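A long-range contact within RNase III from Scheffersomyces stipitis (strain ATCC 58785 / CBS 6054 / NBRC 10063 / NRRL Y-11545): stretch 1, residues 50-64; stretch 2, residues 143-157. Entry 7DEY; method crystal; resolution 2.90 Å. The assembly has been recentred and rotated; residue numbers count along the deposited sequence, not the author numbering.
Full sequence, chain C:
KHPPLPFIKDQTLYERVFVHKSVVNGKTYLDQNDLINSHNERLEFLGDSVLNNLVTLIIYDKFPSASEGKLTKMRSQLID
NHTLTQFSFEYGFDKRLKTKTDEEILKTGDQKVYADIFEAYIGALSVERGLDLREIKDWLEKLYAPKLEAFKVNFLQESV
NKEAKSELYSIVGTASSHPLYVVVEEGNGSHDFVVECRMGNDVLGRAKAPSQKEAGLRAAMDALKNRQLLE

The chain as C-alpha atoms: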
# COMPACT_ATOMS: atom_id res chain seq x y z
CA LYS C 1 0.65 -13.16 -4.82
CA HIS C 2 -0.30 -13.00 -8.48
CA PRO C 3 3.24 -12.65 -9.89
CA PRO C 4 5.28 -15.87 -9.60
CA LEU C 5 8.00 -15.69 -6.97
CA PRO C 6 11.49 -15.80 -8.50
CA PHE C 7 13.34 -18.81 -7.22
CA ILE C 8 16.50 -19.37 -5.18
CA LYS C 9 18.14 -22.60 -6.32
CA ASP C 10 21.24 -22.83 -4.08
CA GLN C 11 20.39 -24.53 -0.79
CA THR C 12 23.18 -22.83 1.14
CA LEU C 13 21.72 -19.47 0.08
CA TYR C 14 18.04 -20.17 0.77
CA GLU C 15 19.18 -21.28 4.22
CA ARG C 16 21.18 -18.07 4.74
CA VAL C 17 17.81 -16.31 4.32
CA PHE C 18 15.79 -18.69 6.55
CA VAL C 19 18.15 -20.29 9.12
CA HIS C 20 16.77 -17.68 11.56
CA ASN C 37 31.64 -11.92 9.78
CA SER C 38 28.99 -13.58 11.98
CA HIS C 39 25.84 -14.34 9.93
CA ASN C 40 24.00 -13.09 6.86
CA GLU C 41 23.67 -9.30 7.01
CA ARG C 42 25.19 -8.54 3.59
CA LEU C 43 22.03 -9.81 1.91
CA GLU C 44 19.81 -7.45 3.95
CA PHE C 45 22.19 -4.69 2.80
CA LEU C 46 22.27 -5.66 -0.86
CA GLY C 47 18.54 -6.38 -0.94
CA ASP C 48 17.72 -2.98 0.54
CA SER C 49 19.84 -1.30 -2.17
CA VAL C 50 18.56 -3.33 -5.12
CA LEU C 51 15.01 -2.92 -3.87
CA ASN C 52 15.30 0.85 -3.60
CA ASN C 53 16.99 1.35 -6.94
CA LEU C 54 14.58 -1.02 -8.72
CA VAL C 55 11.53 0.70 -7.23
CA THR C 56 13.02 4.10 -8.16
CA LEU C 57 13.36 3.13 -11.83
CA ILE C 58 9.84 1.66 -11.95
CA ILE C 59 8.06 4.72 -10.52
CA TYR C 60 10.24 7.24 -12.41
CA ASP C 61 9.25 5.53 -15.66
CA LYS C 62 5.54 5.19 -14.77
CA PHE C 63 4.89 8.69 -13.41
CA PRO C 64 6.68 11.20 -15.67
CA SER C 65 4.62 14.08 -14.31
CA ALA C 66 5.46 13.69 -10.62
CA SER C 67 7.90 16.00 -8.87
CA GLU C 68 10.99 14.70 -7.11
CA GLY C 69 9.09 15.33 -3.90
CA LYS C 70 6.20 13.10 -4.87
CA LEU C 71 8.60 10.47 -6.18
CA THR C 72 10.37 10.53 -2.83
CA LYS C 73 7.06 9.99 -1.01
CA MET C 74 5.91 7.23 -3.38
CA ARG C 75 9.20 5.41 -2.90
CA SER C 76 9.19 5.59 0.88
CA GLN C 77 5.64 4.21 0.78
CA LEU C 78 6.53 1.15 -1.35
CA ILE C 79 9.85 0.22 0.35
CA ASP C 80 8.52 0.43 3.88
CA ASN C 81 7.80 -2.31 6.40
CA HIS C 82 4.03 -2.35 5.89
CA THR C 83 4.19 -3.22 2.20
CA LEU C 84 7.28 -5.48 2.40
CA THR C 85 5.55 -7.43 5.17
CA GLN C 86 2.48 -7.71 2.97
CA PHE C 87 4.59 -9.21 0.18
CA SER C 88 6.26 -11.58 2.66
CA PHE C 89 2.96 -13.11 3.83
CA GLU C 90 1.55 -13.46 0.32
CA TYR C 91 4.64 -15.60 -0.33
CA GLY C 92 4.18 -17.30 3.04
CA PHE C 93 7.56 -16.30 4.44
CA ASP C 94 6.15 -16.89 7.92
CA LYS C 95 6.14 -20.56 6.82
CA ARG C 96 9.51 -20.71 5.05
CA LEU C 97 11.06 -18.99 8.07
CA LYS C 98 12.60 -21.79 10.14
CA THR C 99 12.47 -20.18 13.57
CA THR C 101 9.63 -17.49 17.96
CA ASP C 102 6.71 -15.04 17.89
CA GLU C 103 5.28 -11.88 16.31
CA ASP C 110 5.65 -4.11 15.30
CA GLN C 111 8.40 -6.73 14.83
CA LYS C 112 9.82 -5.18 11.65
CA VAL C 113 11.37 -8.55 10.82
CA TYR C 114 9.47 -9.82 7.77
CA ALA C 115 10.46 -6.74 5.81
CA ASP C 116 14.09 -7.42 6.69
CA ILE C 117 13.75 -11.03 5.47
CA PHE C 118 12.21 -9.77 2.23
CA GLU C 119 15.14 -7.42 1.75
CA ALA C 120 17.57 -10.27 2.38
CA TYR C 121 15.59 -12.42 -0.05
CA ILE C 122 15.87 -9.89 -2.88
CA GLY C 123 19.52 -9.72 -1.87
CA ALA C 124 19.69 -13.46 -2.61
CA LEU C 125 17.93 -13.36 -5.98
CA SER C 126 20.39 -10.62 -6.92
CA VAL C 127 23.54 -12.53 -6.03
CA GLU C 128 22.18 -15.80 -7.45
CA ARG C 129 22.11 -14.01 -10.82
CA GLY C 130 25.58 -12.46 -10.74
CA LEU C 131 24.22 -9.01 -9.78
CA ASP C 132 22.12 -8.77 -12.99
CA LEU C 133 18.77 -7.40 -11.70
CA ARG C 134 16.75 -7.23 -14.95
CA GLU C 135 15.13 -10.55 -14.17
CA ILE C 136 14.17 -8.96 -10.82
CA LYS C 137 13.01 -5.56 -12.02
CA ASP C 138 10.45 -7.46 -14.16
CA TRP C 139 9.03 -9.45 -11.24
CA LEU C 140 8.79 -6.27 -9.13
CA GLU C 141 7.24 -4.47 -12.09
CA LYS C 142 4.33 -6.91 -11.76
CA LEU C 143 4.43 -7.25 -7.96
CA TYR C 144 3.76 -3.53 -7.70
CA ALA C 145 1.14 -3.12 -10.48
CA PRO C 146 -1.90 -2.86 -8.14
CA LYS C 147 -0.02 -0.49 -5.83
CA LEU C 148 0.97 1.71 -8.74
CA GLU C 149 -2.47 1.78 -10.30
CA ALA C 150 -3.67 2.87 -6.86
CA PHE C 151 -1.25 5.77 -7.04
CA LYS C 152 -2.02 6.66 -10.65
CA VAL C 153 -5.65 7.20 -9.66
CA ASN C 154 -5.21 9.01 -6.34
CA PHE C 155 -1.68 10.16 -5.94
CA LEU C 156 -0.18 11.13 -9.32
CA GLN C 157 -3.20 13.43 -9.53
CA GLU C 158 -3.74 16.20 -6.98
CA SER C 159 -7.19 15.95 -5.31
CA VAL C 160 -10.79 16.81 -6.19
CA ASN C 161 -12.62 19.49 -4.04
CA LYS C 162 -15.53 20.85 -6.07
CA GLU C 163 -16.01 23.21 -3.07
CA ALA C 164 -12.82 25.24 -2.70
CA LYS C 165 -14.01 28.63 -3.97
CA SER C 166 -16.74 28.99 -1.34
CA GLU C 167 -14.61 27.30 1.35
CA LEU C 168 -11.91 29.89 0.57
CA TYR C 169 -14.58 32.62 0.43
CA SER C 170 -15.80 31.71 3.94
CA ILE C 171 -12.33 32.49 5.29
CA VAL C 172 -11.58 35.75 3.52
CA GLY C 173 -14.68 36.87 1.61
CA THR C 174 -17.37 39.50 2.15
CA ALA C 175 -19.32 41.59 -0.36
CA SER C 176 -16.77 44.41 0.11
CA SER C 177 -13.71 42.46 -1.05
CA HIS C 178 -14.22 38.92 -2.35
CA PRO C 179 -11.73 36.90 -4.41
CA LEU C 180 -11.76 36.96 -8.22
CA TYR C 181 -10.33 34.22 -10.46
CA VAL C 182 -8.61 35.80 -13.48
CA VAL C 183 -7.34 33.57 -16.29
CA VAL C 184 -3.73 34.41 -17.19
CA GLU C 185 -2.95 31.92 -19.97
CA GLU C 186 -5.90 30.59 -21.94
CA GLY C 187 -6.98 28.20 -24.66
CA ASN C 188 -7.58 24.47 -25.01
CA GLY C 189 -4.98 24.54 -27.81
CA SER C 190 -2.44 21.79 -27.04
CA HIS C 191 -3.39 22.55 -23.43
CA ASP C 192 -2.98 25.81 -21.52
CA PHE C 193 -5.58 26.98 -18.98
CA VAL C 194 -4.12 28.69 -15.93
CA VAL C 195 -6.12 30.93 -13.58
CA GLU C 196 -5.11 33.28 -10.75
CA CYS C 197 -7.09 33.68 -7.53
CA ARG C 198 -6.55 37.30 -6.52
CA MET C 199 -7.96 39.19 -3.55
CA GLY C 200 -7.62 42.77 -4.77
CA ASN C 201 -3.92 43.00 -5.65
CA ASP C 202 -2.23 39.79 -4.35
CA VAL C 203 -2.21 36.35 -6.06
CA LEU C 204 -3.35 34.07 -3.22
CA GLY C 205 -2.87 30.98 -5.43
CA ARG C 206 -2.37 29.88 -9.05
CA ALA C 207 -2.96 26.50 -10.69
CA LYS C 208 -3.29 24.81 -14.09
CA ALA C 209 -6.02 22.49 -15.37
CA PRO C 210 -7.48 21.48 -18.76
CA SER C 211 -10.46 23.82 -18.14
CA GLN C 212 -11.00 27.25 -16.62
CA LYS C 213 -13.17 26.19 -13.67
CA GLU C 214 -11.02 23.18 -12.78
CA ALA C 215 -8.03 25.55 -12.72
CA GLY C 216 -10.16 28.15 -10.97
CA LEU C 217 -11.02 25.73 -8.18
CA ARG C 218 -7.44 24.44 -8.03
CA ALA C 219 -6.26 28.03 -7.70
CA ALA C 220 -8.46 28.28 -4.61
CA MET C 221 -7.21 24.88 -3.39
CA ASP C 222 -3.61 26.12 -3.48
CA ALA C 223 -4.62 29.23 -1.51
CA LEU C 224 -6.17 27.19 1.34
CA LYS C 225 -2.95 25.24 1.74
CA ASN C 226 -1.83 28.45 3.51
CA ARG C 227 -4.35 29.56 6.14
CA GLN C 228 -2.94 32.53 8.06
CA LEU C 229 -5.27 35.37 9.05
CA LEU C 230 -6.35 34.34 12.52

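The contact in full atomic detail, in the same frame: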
# COMPACT_ATOMS: atom_id res chain seq x y z
N VAL C 50 19.22 -2.85 -3.92
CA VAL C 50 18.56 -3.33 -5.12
C VAL C 50 17.09 -2.95 -5.08
O VAL C 50 16.52 -2.45 -6.07
CB VAL C 50 18.77 -4.86 -5.20
CG1 VAL C 50 17.85 -5.51 -6.23
CG2 VAL C 50 20.23 -5.18 -5.41
N LEU C 51 16.44 -3.18 -3.94
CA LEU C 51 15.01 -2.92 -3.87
C LEU C 51 14.73 -1.43 -4.01
O LEU C 51 13.72 -1.04 -4.63
CB LEU C 51 14.43 -3.47 -2.57
CG LEU C 51 12.93 -3.22 -2.35
CD1 LEU C 51 12.09 -3.72 -3.54
CD2 LEU C 51 12.42 -3.79 -1.04
N ASN C 52 15.60 -0.57 -3.50
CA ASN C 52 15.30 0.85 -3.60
C ASN C 52 15.67 1.43 -4.95
O ASN C 52 14.96 2.30 -5.46
CB ASN C 52 15.97 1.61 -2.46
CG ASN C 52 15.24 1.38 -1.16
OD1 ASN C 52 15.09 0.24 -0.70
ND2 ASN C 52 14.68 2.45 -0.61
N ASN C 53 16.72 0.93 -5.57
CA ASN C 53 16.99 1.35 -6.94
C ASN C 53 15.90 0.84 -7.88
O ASN C 53 15.35 1.61 -8.67
CB ASN C 53 18.35 0.86 -7.38
CG ASN C 53 18.67 1.30 -8.75
OD1 ASN C 53 18.96 2.46 -8.99
ND2 ASN C 53 18.57 0.38 -9.70
N LEU C 54 15.58 -0.46 -7.82
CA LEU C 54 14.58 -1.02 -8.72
C LEU C 54 13.27 -0.24 -8.63
O LEU C 54 12.73 0.21 -9.64
CB LEU C 54 14.37 -2.50 -8.42
CG LEU C 54 15.55 -3.45 -8.73
CD1 LEU C 54 15.15 -4.90 -8.57
CD2 LEU C 54 16.16 -3.21 -10.12
N VAL C 55 12.77 -0.03 -7.41
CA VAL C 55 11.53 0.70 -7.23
C VAL C 55 11.65 2.12 -7.75
O VAL C 55 10.67 2.68 -8.26
CB VAL C 55 11.12 0.66 -5.75
CG1 VAL C 55 9.98 1.68 -5.44
CG2 VAL C 55 10.71 -0.77 -5.35
N THR C 56 12.83 2.74 -7.62
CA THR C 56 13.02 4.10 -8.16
C THR C 56 12.83 4.13 -9.67
O THR C 56 12.06 4.95 -10.20
CB THR C 56 14.40 4.65 -7.82
OG1 THR C 56 14.54 4.84 -6.40
CG2 THR C 56 14.59 5.97 -8.53
N LEU C 57 13.53 3.24 -10.38
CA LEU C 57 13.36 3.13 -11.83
C LEU C 57 11.88 2.96 -12.20
O LEU C 57 11.34 3.74 -13.01
CB LEU C 57 14.20 1.97 -12.37
CG LEU C 57 15.66 2.23 -12.75
CD1 LEU C 57 16.51 2.42 -11.53
CD2 LEU C 57 16.23 1.10 -13.57
N ILE C 58 11.22 1.98 -11.59
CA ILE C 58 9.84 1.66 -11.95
C ILE C 58 8.93 2.89 -11.82
O ILE C 58 8.23 3.26 -12.76
CB ILE C 58 9.35 0.47 -11.11
CG1 ILE C 58 10.14 -0.79 -11.49
CG2 ILE C 58 7.84 0.27 -11.26
CD1 ILE C 58 10.26 -1.82 -10.39
N ILE C 59 8.96 3.57 -10.67
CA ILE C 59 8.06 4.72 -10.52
C ILE C 59 8.48 5.87 -11.43
O ILE C 59 7.62 6.53 -12.03
CB ILE C 59 7.96 5.17 -9.06
CG1 ILE C 59 9.32 5.59 -8.52
CG2 ILE C 59 7.28 4.11 -8.20
CD1 ILE C 59 9.22 6.44 -7.26
N TYR C 60 9.78 6.15 -11.54
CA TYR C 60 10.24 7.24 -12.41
C TYR C 60 9.69 7.07 -13.82
O TYR C 60 9.19 8.02 -14.44
CB TYR C 60 11.77 7.27 -12.44
CG TYR C 60 12.38 8.49 -13.08
CD1 TYR C 60 12.61 8.55 -14.46
CD2 TYR C 60 12.76 9.58 -12.30
CE1 TYR C 60 13.19 9.68 -15.04
CE2 TYR C 60 13.33 10.71 -12.87
CZ TYR C 60 13.55 10.75 -14.23
OH TYR C 60 14.13 11.89 -14.76
N ASP C 61 9.76 5.84 -14.33
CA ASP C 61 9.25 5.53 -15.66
C ASP C 61 7.72 5.68 -15.74
O ASP C 61 7.20 6.16 -16.75
CB ASP C 61 9.71 4.11 -16.02
CG ASP C 61 9.01 3.55 -17.22
OD1 ASP C 61 9.71 3.29 -18.23
OD2 ASP C 61 7.77 3.34 -17.15
N LYS C 62 7.00 5.27 -14.69
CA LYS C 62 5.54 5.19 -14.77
C LYS C 62 4.85 6.53 -14.52
O LYS C 62 3.74 6.76 -15.00
CB LYS C 62 5.00 4.15 -13.78
CG LYS C 62 3.52 3.89 -13.92
CD LYS C 62 3.16 2.42 -13.75
CE LYS C 62 2.00 1.99 -14.68
NZ LYS C 62 1.07 3.12 -15.06
N PHE C 63 5.49 7.42 -13.78
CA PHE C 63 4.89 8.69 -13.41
C PHE C 63 5.79 9.83 -13.88
O PHE C 63 6.49 10.45 -13.06
CB PHE C 63 4.65 8.76 -11.90
CG PHE C 63 3.80 7.63 -11.39
CD1 PHE C 63 2.42 7.65 -11.58
CD2 PHE C 63 4.38 6.54 -10.75
CE1 PHE C 63 1.63 6.63 -11.12
CE2 PHE C 63 3.59 5.51 -10.28
CZ PHE C 63 2.20 5.56 -10.47
N PRO C 64 5.81 10.12 -15.19
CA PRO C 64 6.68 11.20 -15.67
C PRO C 64 6.29 12.56 -15.16
O PRO C 64 7.12 13.47 -15.18
CB PRO C 64 6.57 11.11 -17.20
CG PRO C 64 5.38 10.26 -17.46
CD PRO C 64 5.22 9.34 -16.29
N LEU C 143 4.77 -7.20 -9.38
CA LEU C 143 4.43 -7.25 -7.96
C LEU C 143 3.85 -5.94 -7.48
O LEU C 143 3.10 -5.91 -6.49
CB LEU C 143 5.68 -7.59 -7.15
CG LEU C 143 5.61 -7.75 -5.63
CD1 LEU C 143 4.53 -8.71 -5.22
CD2 LEU C 143 6.96 -8.20 -5.09
N TYR C 144 4.17 -4.84 -8.15
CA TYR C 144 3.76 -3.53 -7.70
C TYR C 144 2.60 -2.96 -8.49
O TYR C 144 2.07 -1.91 -8.09
CB TYR C 144 4.95 -2.56 -7.77
CG TYR C 144 5.83 -2.63 -6.55
CD1 TYR C 144 5.36 -2.17 -5.33
CD2 TYR C 144 7.12 -3.14 -6.62
CE1 TYR C 144 6.15 -2.21 -4.20
CE2 TYR C 144 7.92 -3.19 -5.50
CZ TYR C 144 7.44 -2.72 -4.28
OH TYR C 144 8.21 -2.77 -3.13
N ALA C 145 2.19 -3.60 -9.59
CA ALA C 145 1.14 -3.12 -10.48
C ALA C 145 -0.09 -2.60 -9.74
O ALA C 145 -0.46 -1.43 -9.93
CB ALA C 145 0.73 -4.22 -11.46
N PRO C 146 -0.74 -3.40 -8.87
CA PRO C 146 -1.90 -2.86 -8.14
C PRO C 146 -1.56 -1.65 -7.30
O PRO C 146 -2.34 -0.69 -7.27
CB PRO C 146 -2.36 -4.04 -7.27
CG PRO C 146 -1.71 -5.25 -7.86
CD PRO C 146 -0.41 -4.76 -8.39
N LYS C 147 -0.40 -1.65 -6.63
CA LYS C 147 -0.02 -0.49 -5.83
C LYS C 147 0.20 0.73 -6.71
O LYS C 147 -0.09 1.86 -6.28
CB LYS C 147 1.25 -0.77 -5.01
CG LYS C 147 1.24 -2.10 -4.27
CD LYS C 147 1.73 -1.97 -2.84
CE LYS C 147 0.65 -1.50 -1.89
NZ LYS C 147 -0.27 -2.61 -1.57
N LEU C 148 0.71 0.54 -7.92
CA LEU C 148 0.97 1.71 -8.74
C LEU C 148 -0.31 2.21 -9.38
O LEU C 148 -0.51 3.42 -9.49
CB LEU C 148 2.01 1.41 -9.81
CG LEU C 148 3.45 1.21 -9.33
CD1 LEU C 148 4.37 1.26 -10.54
CD2 LEU C 148 3.84 2.23 -8.27
N GLU C 149 -1.20 1.31 -9.79
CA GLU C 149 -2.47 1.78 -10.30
C GLU C 149 -3.25 2.50 -9.20
O GLU C 149 -3.95 3.47 -9.49
CB GLU C 149 -3.28 0.64 -10.91
CG GLU C 149 -4.32 1.11 -11.95
CD GLU C 149 -3.84 2.27 -12.85
OE1 GLU C 149 -2.65 2.27 -13.28
OE2 GLU C 149 -4.66 3.18 -13.13
N ALA C 150 -3.10 2.07 -7.94
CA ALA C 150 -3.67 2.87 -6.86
C ALA C 150 -3.11 4.28 -6.87
O ALA C 150 -3.85 5.25 -6.73
CB ALA C 150 -3.46 2.20 -5.51
N PHE C 151 -1.81 4.42 -7.10
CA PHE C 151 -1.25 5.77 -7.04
C PHE C 151 -1.59 6.57 -8.29
O PHE C 151 -1.79 7.79 -8.21
CB PHE C 151 0.26 5.71 -6.83
CG PHE C 151 0.68 5.21 -5.47
CD1 PHE C 151 -0.19 4.46 -4.67
CD2 PHE C 151 1.96 5.47 -4.99
CE1 PHE C 151 0.20 3.99 -3.43
CE2 PHE C 151 2.35 5.01 -3.75
CZ PHE C 151 1.48 4.26 -2.96
N LYS C 152 -1.67 5.91 -9.45
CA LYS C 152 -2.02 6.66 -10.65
C LYS C 152 -3.39 7.32 -10.49
O LYS C 152 -3.59 8.46 -10.95
CB LYS C 152 -2.00 5.76 -11.89
CG LYS C 152 -2.06 6.55 -13.21
CD LYS C 152 -1.03 6.06 -14.18
CE LYS C 152 -1.03 6.80 -15.51
NZ LYS C 152 -0.49 5.90 -16.61
N VAL C 153 -4.32 6.64 -9.82
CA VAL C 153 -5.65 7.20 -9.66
C VAL C 153 -5.64 8.34 -8.65
O VAL C 153 -6.14 9.44 -8.93
CB VAL C 153 -6.65 6.10 -9.26
CG1 VAL C 153 -8.08 6.63 -9.33
CG2 VAL C 153 -6.51 4.89 -10.17
N ASN C 154 -5.04 8.11 -7.48
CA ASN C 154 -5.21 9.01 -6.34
C ASN C 154 -3.94 9.74 -5.92
O ASN C 154 -4.02 10.61 -5.06
CB ASN C 154 -5.77 8.25 -5.14
CG ASN C 154 -6.98 7.45 -5.49
OD1 ASN C 154 -8.00 8.01 -5.85
ND2 ASN C 154 -6.88 6.12 -5.40
N PHE C 155 -2.82 9.43 -6.47
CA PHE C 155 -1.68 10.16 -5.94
C PHE C 155 -0.89 10.92 -7.01
O PHE C 155 -0.45 12.04 -6.75
CB PHE C 155 -0.79 9.17 -5.20
CG PHE C 155 0.28 9.80 -4.37
CD1 PHE C 155 0.24 11.15 -4.05
CD2 PHE C 155 1.34 9.05 -3.89
CE1 PHE C 155 1.23 11.74 -3.30
CE2 PHE C 155 2.33 9.62 -3.14
CZ PHE C 155 2.28 10.97 -2.84
N LEU C 156 -0.70 10.34 -8.21
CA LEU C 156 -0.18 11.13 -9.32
C LEU C 156 -0.97 12.43 -9.44
O LEU C 156 -0.41 13.53 -9.45
CB LEU C 156 -0.23 10.35 -10.64
N GLN C 157 -2.29 12.30 -9.38
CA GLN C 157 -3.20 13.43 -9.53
C GLN C 157 -3.00 14.35 -8.33
O GLN C 157 -2.05 14.20 -7.55
CB GLN C 157 -4.63 12.92 -9.66

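Two helices, 50-62 and 145-156, run in broadly the same direction, their axes 40° apart and 11.8 Å at closest approach. At that fairly wide spacing the gap is spanned by side chains, Phe63 and Leu148 burying the most area, and no hydrogen bond crosses it among the modelled atoms. The nearest CA pairs are Val55 with Tyr144, Ile59 with Leu148 and Phe63 with Leu156; stretch 2 advances eight residues over the last step while stretch 1 advances four.

Tyr144, just before its helix, opens the contact. Its CA-to-CB bond points toward the partner, and the ring reaches Val55, Tyr144 CE2 lying 3.7 Å from Val55 CG2. At the ring's far end, Tyr144 OH sits 4.0 Å from Leu51 CD1; this hydroxyl is hydrogen-bonded elsewhere in the structure, so its polarity is satisfied beside an apolar neighbour.

One turn on, Leu148 is the hub. Leu148 CD1 lies 3.7 Å from Ile58 CG2 and 3.6 Å from Lys62 CD, Leu148 CD2 3.9 Å from both Ile59 CG2 and Phe63 CE2. Lys62 thus lends its aliphatic stem to the apolar seam while its amine carries on to the charged side chains of Glu149 and Lys152.

The electrostatics here are loose. Glu149 points away at its CB, yet Glu149 OE1 comes within 4.2 Å of Lys62 NZ, a favourable attraction too long for a salt bridge. Lys152 NZ, 3.5 Å from the same Lys62 NZ, sets like charges close together.

The last turns meet the ring of Phe63, which has just left the helix. Phe151 CB is 4.1 Å from Phe63 CZ, while the backbone of Lys152 meets the ring's edge, with Lys152 CA 3.7 Å from Phe63 CE1. Leu156 CB finishes the contact 3.9 Å from Phe63 CD1; the rest of its side chain is unmodelled. The rule is apolar filling within, with charge left at the margin.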